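Local coordinates for ricin B-related lectin (Polyporus squamosus, PDB 5MUA), which binds galactose through a ricin-type beta-trefoil lectin domain joined to a calcium-binding, papain-like cysteine protease domain that takes up the inhibitor E-64, at residues I8-A14 with N143-L149; N18-S24 with D34-D40; L180-Q186 with V254-F259. One frame throughout, in Å; residues are numbered along the deposited sequence.

Contact 1: residues I8-A14 with N143-L149; sequences IYYIASA and NWTFQKL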
# COMPACT_ATOMS: atom_id res chain seq x y z
N ILE B 8 0.85 0.23 -24.61
CA ILE B 8 1.57 -1.04 -24.40
C ILE B 8 0.80 -2.07 -25.19
O ILE B 8 -0.47 -2.08 -25.16
CB ILE B 8 1.63 -1.45 -22.90
CG1 ILE B 8 2.42 -0.34 -22.15
CG2 ILE B 8 2.26 -2.80 -22.74
CD1 ILE B 8 2.29 -0.38 -20.64
N TYR B 9 1.54 -2.89 -25.93
CA TYR B 9 0.96 -3.79 -26.90
C TYR B 9 1.62 -5.14 -26.96
O TYR B 9 2.81 -5.27 -26.65
CB TYR B 9 1.13 -3.20 -28.27
CG TYR B 9 0.50 -1.90 -28.50
CD1 TYR B 9 1.18 -0.70 -28.26
CD2 TYR B 9 -0.77 -1.83 -29.06
CE1 TYR B 9 0.58 0.49 -28.51
CE2 TYR B 9 -1.38 -0.63 -29.37
CZ TYR B 9 -0.69 0.56 -29.11
OH TYR B 9 -1.30 1.76 -29.40
N TYR B 10 0.87 -6.16 -27.36
CA TYR B 10 1.48 -7.35 -27.99
C TYR B 10 1.64 -7.00 -29.45
O TYR B 10 0.78 -6.28 -30.04
CB TYR B 10 0.54 -8.56 -27.93
CG TYR B 10 0.23 -9.14 -26.56
CD1 TYR B 10 1.23 -9.48 -25.67
CD2 TYR B 10 -1.11 -9.50 -26.25
CE1 TYR B 10 0.91 -10.06 -24.43
CE2 TYR B 10 -1.44 -10.11 -25.03
CZ TYR B 10 -0.43 -10.36 -24.12
OH TYR B 10 -0.72 -10.98 -22.89
N ILE B 11 2.74 -7.43 -30.02
CA ILE B 11 2.98 -7.24 -31.47
C ILE B 11 3.00 -8.66 -32.03
O ILE B 11 3.93 -9.42 -31.80
CB ILE B 11 4.32 -6.54 -31.72
CG1 ILE B 11 4.43 -5.19 -30.96
CG2 ILE B 11 4.53 -6.32 -33.23
CD1 ILE B 11 5.77 -4.50 -31.10
N ALA B 12 1.94 -9.05 -32.75
CA ALA B 12 1.83 -10.42 -33.25
C ALA B 12 2.05 -10.44 -34.75
O ALA B 12 1.64 -9.50 -35.44
CB ALA B 12 0.43 -10.99 -32.98
N SER B 13 2.60 -11.53 -35.20
CA SER B 13 2.77 -11.73 -36.70
C SER B 13 1.42 -11.95 -37.35
O SER B 13 0.65 -12.74 -36.87
CB SER B 13 3.62 -12.96 -36.98
OG SER B 13 3.75 -13.17 -38.38
N ALA B 14 1.13 -11.27 -38.47
CA ALA B 14 -0.07 -11.63 -39.24
C ALA B 14 0.27 -12.70 -40.25
O ALA B 14 -0.63 -13.12 -40.96
CB ALA B 14 -0.68 -10.42 -39.93
N ASN B 143 3.94 -8.04 -41.95
CA ASN B 143 2.69 -7.49 -41.47
C ASN B 143 2.53 -8.00 -40.04
O ASN B 143 2.76 -9.19 -39.74
CB ASN B 143 1.53 -8.00 -42.30
CG ASN B 143 1.54 -7.44 -43.71
OD1 ASN B 143 2.30 -6.52 -44.04
ND2 ASN B 143 0.67 -7.99 -44.55
N TRP B 144 2.06 -7.10 -39.21
CA TRP B 144 1.97 -7.34 -37.73
C TRP B 144 0.61 -6.80 -37.29
O TRP B 144 0.09 -5.84 -37.86
CB TRP B 144 3.11 -6.57 -37.01
CG TRP B 144 4.44 -7.02 -37.46
CD1 TRP B 144 5.15 -6.47 -38.48
CD2 TRP B 144 5.18 -8.14 -37.02
NE1 TRP B 144 6.30 -7.20 -38.70
CE2 TRP B 144 6.33 -8.23 -37.82
CE3 TRP B 144 4.97 -9.14 -36.04
CZ2 TRP B 144 7.27 -9.23 -37.65
CZ3 TRP B 144 5.88 -10.10 -35.88
CH2 TRP B 144 7.03 -10.17 -36.68
N THR B 145 0.07 -7.39 -36.23
CA THR B 145 -1.08 -6.84 -35.54
C THR B 145 -0.67 -6.35 -34.18
O THR B 145 0.30 -6.80 -33.66
CB THR B 145 -2.23 -7.83 -35.44
OG1 THR B 145 -1.86 -8.96 -34.68
CG2 THR B 145 -2.63 -8.30 -36.84
N PHE B 146 -1.37 -5.34 -33.70
CA PHE B 146 -1.10 -4.76 -32.37
C PHE B 146 -2.35 -4.90 -31.50
O PHE B 146 -3.43 -4.49 -31.92
CB PHE B 146 -0.84 -3.28 -32.58
CG PHE B 146 0.50 -3.02 -33.15
CD1 PHE B 146 0.69 -3.07 -34.53
CD2 PHE B 146 1.56 -2.72 -32.35
CE1 PHE B 146 1.93 -2.76 -35.06
CE2 PHE B 146 2.82 -2.43 -32.89
CZ PHE B 146 3.01 -2.49 -34.25
N GLN B 147 -2.21 -5.52 -30.32
CA GLN B 147 -3.30 -5.59 -29.38
C GLN B 147 -2.97 -4.66 -28.22
O GLN B 147 -1.98 -4.87 -27.59
CB GLN B 147 -3.47 -7.02 -28.90
CG GLN B 147 -4.51 -7.04 -27.79
CD GLN B 147 -4.81 -8.38 -27.21
OE1 GLN B 147 -4.40 -9.41 -27.72
NE2 GLN B 147 -5.50 -8.36 -26.10
N LYS B 148 -3.79 -3.65 -27.99
CA LYS B 148 -3.52 -2.66 -26.93
C LYS B 148 -3.84 -3.28 -25.60
O LYS B 148 -4.87 -3.90 -25.45
CB LYS B 148 -4.37 -1.42 -27.10
CG LYS B 148 -3.89 -0.28 -26.20
CD LYS B 148 -4.62 1.02 -26.47
CE LYS B 148 -6.12 0.92 -26.10
NZ LYS B 148 -6.79 2.22 -26.35
N LEU B 149 -2.92 -3.15 -24.67
CA LEU B 149 -3.05 -3.71 -23.33
C LEU B 149 -3.07 -2.62 -22.29
O LEU B 149 -3.05 -2.93 -21.08
CB LEU B 149 -1.87 -4.64 -23.09
CG LEU B 149 -1.72 -5.70 -24.18
CD1 LEU B 149 -0.49 -6.50 -23.91
CD2 LEU B 149 -2.90 -6.66 -24.27
O HOH W 1 4.79 -11.08 -39.71
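Tyr-9 and Phe-146 form a T-shaped pair: the edge of the Phe-146 ring is turned to the face of Tyr-9, with centroids 5.6 Å apart and planes at 86°. Ile-11 runs alongside Phe-146 on the same face of this antiparallel pair, its CG1 3.7 Å from Phe-146 CE2, while its CG2 branch reaches the six-membered part of Trp-144. On the other face Leu-149 crosses Tyr-10 at about a right angle and sets CD1 over the ring centre, 3.6 Å from the centroid and 1° off the normal, a nearly ideal CH-pi contact. The edge of the same ring meets the amide oxygen of Gln-147 in plane, Tyr-10 CD2 to OE1 3.6 Å.

Backbone bonds come in reciprocal couples, Tyr-10 with Gln-147 and Ala-12 with Thr-145, and Leu-149 N to Ile-8 O (2.7 Å) closes one end of the ladder. At the loop end Ala-14 N donates to Asn-143 O from above the carbonyl plane, and a water joins that oxygen to Ser-13 OG, which also bonds Tyr-15 N.

This ladder unites the first strand of the beta-trefoil with strand 144-152, late in the same domain. Strand 49-53 flanks 7-13, Ile-108 of strand 107-110 packs on Ile-11, Trp-144 and Phe-146, and strand 19-23 lies against Ala-12 and Trp-144.

Contact 2: residues N18-S24 with D34-D40; sequences NTRLALS and DVIISSD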
# COMPACT_ATOMS: atom_id res chain seq x y z
N ASN B 18 -0.60 -17.54 -33.81
CA ASN B 18 -0.13 -17.81 -32.47
C ASN B 18 1.29 -17.35 -32.14
O ASN B 18 1.94 -17.90 -31.27
CB ASN B 18 -0.27 -19.29 -32.19
CG ASN B 18 -1.68 -19.75 -32.29
OD1 ASN B 18 -2.04 -20.53 -33.17
ND2 ASN B 18 -2.52 -19.22 -31.42
N THR B 19 1.73 -16.31 -32.83
CA THR B 19 3.13 -15.92 -32.78
C THR B 19 3.22 -14.41 -32.55
O THR B 19 2.62 -13.62 -33.28
CB THR B 19 3.81 -16.28 -34.15
OG1 THR B 19 3.66 -17.69 -34.34
CG2 THR B 19 5.26 -16.00 -34.16
N ARG B 20 3.94 -14.04 -31.51
CA ARG B 20 4.20 -12.62 -31.24
C ARG B 20 5.65 -12.37 -30.81
O ARG B 20 6.42 -13.30 -30.56
CB ARG B 20 3.17 -12.09 -30.27
CG ARG B 20 3.25 -12.77 -28.93
CD ARG B 20 1.97 -12.48 -28.18
NE ARG B 20 1.85 -13.27 -27.00
CZ ARG B 20 0.74 -13.37 -26.27
NH1 ARG B 20 -0.35 -12.77 -26.63
NH2 ARG B 20 0.75 -14.10 -25.19
N LEU B 21 6.01 -11.08 -30.77
CA LEU B 21 7.35 -10.70 -30.53
C LEU B 21 7.65 -10.68 -29.05
O LEU B 21 6.83 -10.26 -28.23
CB LEU B 21 7.58 -9.36 -31.12
CG LEU B 21 7.53 -9.34 -32.66
CD1 LEU B 21 7.97 -7.94 -33.07
CD2 LEU B 21 8.46 -10.38 -33.31
N ALA B 22 8.84 -11.09 -28.71
CA ALA B 22 9.34 -11.00 -27.33
C ALA B 22 10.85 -10.72 -27.39
O ALA B 22 11.47 -10.77 -28.46
CB ALA B 22 9.03 -12.29 -26.57
N LEU B 23 11.45 -10.37 -26.26
CA LEU B 23 12.88 -10.21 -26.16
C LEU B 23 13.51 -11.39 -25.43
O LEU B 23 13.05 -11.78 -24.38
CB LEU B 23 13.23 -8.90 -25.51
CG LEU B 23 14.69 -8.55 -25.62
CD1 LEU B 23 15.04 -8.06 -27.03
CD2 LEU B 23 14.96 -7.39 -24.64
N SER B 24 14.54 -11.95 -26.03
CA SER B 24 15.35 -12.99 -25.46
C SER B 24 15.89 -12.58 -24.13
O SER B 24 16.23 -11.41 -23.96
CB SER B 24 16.55 -13.35 -26.34
OG SER B 24 17.23 -14.46 -25.75
N ASP B 34 18.30 -10.95 -28.75
CA ASP B 34 17.51 -10.87 -29.98
C ASP B 34 16.06 -10.60 -29.66
O ASP B 34 15.48 -11.13 -28.70
CB ASP B 34 17.59 -12.17 -30.76
CG ASP B 34 19.03 -12.50 -31.18
OD1 ASP B 34 19.72 -11.61 -31.69
OD2 ASP B 34 19.47 -13.63 -30.94
N VAL B 35 15.40 -9.84 -30.53
CA VAL B 35 13.96 -9.87 -30.58
C VAL B 35 13.64 -11.21 -31.21
O VAL B 35 14.21 -11.57 -32.28
CB VAL B 35 13.35 -8.69 -31.40
CG1 VAL B 35 11.86 -8.87 -31.60
CG2 VAL B 35 13.59 -7.38 -30.70
N ILE B 36 12.71 -11.96 -30.64
CA ILE B 36 12.43 -13.35 -31.02
C ILE B 36 10.91 -13.54 -31.14
O ILE B 36 10.09 -12.68 -30.71
CB ILE B 36 13.01 -14.41 -30.04
CG1 ILE B 36 12.42 -14.23 -28.58
CG2 ILE B 36 14.54 -14.29 -29.96
CD1 ILE B 36 12.76 -15.34 -27.56
N ILE B 37 10.54 -14.62 -31.81
CA ILE B 37 9.15 -15.05 -31.84
C ILE B 37 8.84 -15.79 -30.54
O ILE B 37 9.71 -16.43 -29.97
CB ILE B 37 8.84 -15.98 -33.06
CG1 ILE B 37 9.65 -17.31 -33.00
CG2 ILE B 37 9.03 -15.19 -34.34
CD1 ILE B 37 9.42 -18.31 -34.18
N SER B 38 7.57 -15.75 -30.17
CA SER B 38 7.06 -16.24 -28.91
C SER B 38 5.68 -16.78 -29.16
O SER B 38 4.84 -16.15 -29.83
CB SER B 38 6.92 -15.00 -27.98
OG SER B 38 6.48 -15.37 -26.75
N SER B 39 5.39 -17.93 -28.58
CA SER B 39 4.05 -18.54 -28.63
C SER B 39 3.05 -17.74 -27.78
O SER B 39 3.33 -17.43 -26.62
CB SER B 39 4.09 -19.98 -28.09
OG SER B 39 2.75 -20.52 -28.04
N ASP B 40 1.89 -17.45 -28.33
CA ASP B 40 0.81 -16.88 -27.54
C ASP B 40 0.14 -17.90 -26.61
O ASP B 40 -0.76 -17.51 -25.87
CB ASP B 40 -0.16 -15.99 -28.35
CG ASP B 40 -1.09 -16.77 -29.25
OD1 ASP B 40 -1.09 -17.98 -29.17
OD2 ASP B 40 -1.81 -16.14 -30.06
O HOH W 2 4.13 -14.78 -25.74
O HOH W 3 19.37 -13.46 -27.53
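Arg-20 lays its guanidinium over Asp-40, whose CB sits 3.4 Å above the centre of the plane. It is this methylene, not the carboxylate, that lies over the guanidinium; the two planes are 78° apart and Arg-20 NH1 stays 5.0 Å from Asp-40 OD2. Asp-40 instead takes the amide of Asn-18: ND2 donates to the syn lone pair of OD1 at 2.9 Å, nearly in the amide plane, with only a weak second bond to OD2. With Asp-40 CG between backbone N and carbonyl carbon (chi1 74°), the carboxylate reaches back to Asn-18.

The close-packed part of this antiparallel hairpin lies toward the trefoil interior. Leu-23 CD1 meets Val-35 CG2 at 4.0 Å, and Leu-21 CD2 approaches Val-35 CG1; Val-130 of strand 129-133 touches both Leu-21 and Val-35. On the other face Ala-22 CB abuts Ser-38 CB at 3.7 Å. The rung from Arg-20 N to Ser-38 O is straight (173°), but the return bond from Ser-38 N is weak and bent.

The solvent side is looser: Asn-18, Ile-36 and Ser-39 are exposed, and a water accepts from Asp-34 N at the turn end. Another water bridges the buried guanidinium, accepting from Arg-20 NE in its plane, to Ser-38 OG and Ser-39 O. Arg-20 NH2 also bonds Val-42 O, and the group makes a cation-pi contact with Tyr-10. Its charge is therefore probably shared among carbonyl, water and ring, with Asp-43 a weak, long-range ion partner and Asp-40 perhaps tempering it without direct pairing.

Contact 3: residues L180-Q186 with V254-F259; sequences LVLTRDQ and VERGNF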
# COMPACT_ATOMS: atom_id res chain seq x y z
N LEU B 180 -0.77 -0.17 -17.53
CA LEU B 180 -0.86 -1.57 -17.99
C LEU B 180 -2.03 -2.25 -17.30
O LEU B 180 -2.22 -2.14 -16.08
CB LEU B 180 0.39 -2.37 -17.75
CG LEU B 180 0.35 -3.88 -18.08
CD1 LEU B 180 0.14 -3.98 -19.61
CD2 LEU B 180 1.70 -4.50 -17.70
N VAL B 181 -2.84 -2.91 -18.10
CA VAL B 181 -3.97 -3.68 -17.58
C VAL B 181 -3.44 -5.10 -17.43
O VAL B 181 -3.03 -5.75 -18.40
CB VAL B 181 -5.19 -3.64 -18.55
CG1 VAL B 181 -6.29 -4.61 -18.14
CG2 VAL B 181 -5.74 -2.24 -18.71
N LEU B 182 -3.47 -5.61 -16.19
CA LEU B 182 -2.98 -6.94 -15.91
C LEU B 182 -4.00 -8.00 -16.23
O LEU B 182 -5.20 -7.74 -16.20
CB LEU B 182 -2.68 -7.06 -14.40
CG LEU B 182 -1.58 -6.07 -14.00
CD1 LEU B 182 -1.51 -6.09 -12.49
CD2 LEU B 182 -0.21 -6.40 -14.61
N THR B 183 -3.50 -9.22 -16.41
CA THR B 183 -4.37 -10.38 -16.53
C THR B 183 -4.74 -10.91 -15.15
O THR B 183 -4.09 -10.61 -14.13
CB THR B 183 -3.68 -11.55 -17.26
OG1 THR B 183 -2.55 -12.00 -16.53
CG2 THR B 183 -3.22 -11.14 -18.73
N ARG B 184 -5.78 -11.73 -15.16
CA ARG B 184 -6.11 -12.45 -13.93
C ARG B 184 -5.03 -13.34 -13.42
O ARG B 184 -4.77 -13.44 -12.21
CB ARG B 184 -7.48 -13.15 -14.06
CG ARG B 184 -8.59 -12.13 -13.94
CD ARG B 184 -9.95 -12.77 -13.78
NE ARG B 184 -11.06 -11.84 -13.97
CZ ARG B 184 -12.34 -12.11 -13.65
NH1 ARG B 184 -12.68 -13.28 -13.07
NH2 ARG B 184 -13.29 -11.23 -13.92
N ASP B 185 -4.32 -13.99 -14.31
CA ASP B 185 -3.23 -14.82 -13.87
C ASP B 185 -2.21 -14.01 -13.15
O ASP B 185 -1.66 -14.44 -12.13
CB ASP B 185 -2.60 -15.55 -15.05
CG ASP B 185 -3.46 -16.72 -15.56
OD1 ASP B 185 -4.34 -17.22 -14.87
OD2 ASP B 185 -3.19 -17.17 -16.69
N GLN B 186 -1.94 -12.82 -13.67
CA GLN B 186 -0.93 -11.99 -13.07
C GLN B 186 -1.37 -11.44 -11.69
O GLN B 186 -0.59 -11.51 -10.74
CB GLN B 186 -0.58 -10.84 -13.99
CG GLN B 186 0.23 -11.30 -15.22
CD GLN B 186 0.18 -10.29 -16.35
OE1 GLN B 186 -0.64 -9.37 -16.33
NE2 GLN B 186 1.00 -10.49 -17.36
N VAL B 254 -9.77 -3.19 -14.52
CA VAL B 254 -10.51 -3.33 -15.78
C VAL B 254 -9.99 -4.54 -16.45
O VAL B 254 -8.92 -5.03 -16.16
CB VAL B 254 -10.52 -2.06 -16.69
CG1 VAL B 254 -11.01 -0.84 -15.95
CG2 VAL B 254 -9.17 -1.74 -17.27
N GLU B 255 -10.81 -5.07 -17.36
CA GLU B 255 -10.57 -6.36 -17.96
C GLU B 255 -9.84 -6.15 -19.27
O GLU B 255 -10.21 -5.29 -20.05
CB GLU B 255 -11.94 -7.04 -18.28
CG GLU B 255 -12.72 -7.56 -17.08
CD GLU B 255 -12.04 -8.75 -16.47
OE1 GLU B 255 -11.44 -9.56 -17.19
OE2 GLU B 255 -12.12 -8.91 -15.28
N ARG B 256 -8.86 -6.99 -19.54
CA ARG B 256 -8.28 -7.02 -20.88
C ARG B 256 -9.19 -7.28 -22.03
O ARG B 256 -9.04 -6.65 -23.07
CB ARG B 256 -7.12 -7.95 -20.95
CG ARG B 256 -5.90 -7.08 -20.97
CD ARG B 256 -4.78 -7.94 -21.17
NE ARG B 256 -3.62 -7.50 -20.46
CZ ARG B 256 -2.49 -8.16 -20.58
NH1 ARG B 256 -2.45 -9.20 -21.45
NH2 ARG B 256 -1.42 -7.74 -19.92
N GLY B 257 -10.16 -8.16 -21.83
CA GLY B 257 -11.15 -8.45 -22.93
C GLY B 257 -12.13 -7.35 -23.13
O GLY B 257 -12.82 -7.28 -24.16
N ASN B 258 -12.27 -6.46 -22.15
CA ASN B 258 -13.18 -5.35 -22.30
C ASN B 258 -12.84 -4.28 -21.31
O ASN B 258 -13.22 -4.37 -20.11
CB ASN B 258 -14.62 -5.80 -22.05
CG ASN B 258 -15.63 -4.68 -22.28
OD1 ASN B 258 -15.31 -3.47 -22.41
ND2 ASN B 258 -16.86 -5.08 -22.35
N PHE B 259 -12.22 -3.22 -21.80
CA PHE B 259 -11.61 -2.26 -20.92
C PHE B 259 -12.69 -1.42 -20.23
O PHE B 259 -12.36 -0.72 -19.30
CB PHE B 259 -10.71 -1.32 -21.68
CG PHE B 259 -9.47 -1.95 -22.24
CD1 PHE B 259 -8.60 -2.64 -21.42
CD2 PHE B 259 -9.10 -1.70 -23.56
CE1 PHE B 259 -7.40 -3.16 -21.91
CE2 PHE B 259 -7.91 -2.20 -24.05
CZ PHE B 259 -7.06 -2.94 -23.23
O HOH W 4 -6.74 -6.13 -14.77
O HOH W 5 0.44 -9.84 -20.13
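Val-181 O is gripped side-on by Arg-256, whose NE donates at 2.8 Å and NH2 at 3.0 Å, both with the oxygen in the guanidinium plane. The NH2 approach also lies in the carbonyl plane, whereas NE is tilted 32° from it. Thr-183 CG2 rests over one face of the same guanidinium, toward its rim and 3.4 Å from NH1. A water in the guanidinium plane accepts from NH2 and from Gln-186 NE2, and NH1 goes on to Tyr-10 OH. Held along its edge and touched on a face, the group has little freedom to rotate.

Thr-183 and Gln-186 form a capping box at the start of helix 184-194: Gln-186 N donates to Thr-183 OG1, and Thr-183 N donates to Gln-186 OE1 at 2.9 Å from above the amide plane. Thr-183 OG1 can accept because it lies between backbone N and carbonyl carbon (chi1 63°), which turns CG2 to Arg-256. The loop leading into helix 184-194 packs on the end of strand 246-255 and on the turn after it, within the papain-like part of the chain, on the side facing the trefoil.

Beyond the cap, the extended Arg-184 places NH2 2.9 Å from Glu-255 OE2 in a salt bridge, the oxygen in the guanidinium plane but approached from above the carboxylate; Thr-263 OG1 also bonds OE2. Val-181 fills the apolar side, its CG2 3.7 Å from Phe-259 CE1 and close to Val-254 CG2. A second water donates to both Leu-182 O and Val-254 O.

Contacts 1 and 2 belong to the trefoil and are joined by two probable backbone bonds between the successive strands 7-13 and 19-23, Ser-13 N to Thr-19 O and Leu-21 N to Ile-11 O. Contact 1 is the more buried and the more aromatic; contact 2 is a local hairpin with a more polar, solvent-facing side. Contact 3, in the protease part, lies nearest the centre of the chain yet is only partly buried, with the exposed Arg-184 at its rim; it relies on arginine bonds rather than a ladder. One side-chain and one backbone bond tie it to contact 1 across the domain junction. Contacts 2 and 3 do not touch, their nearest atoms being about 7 Å apart.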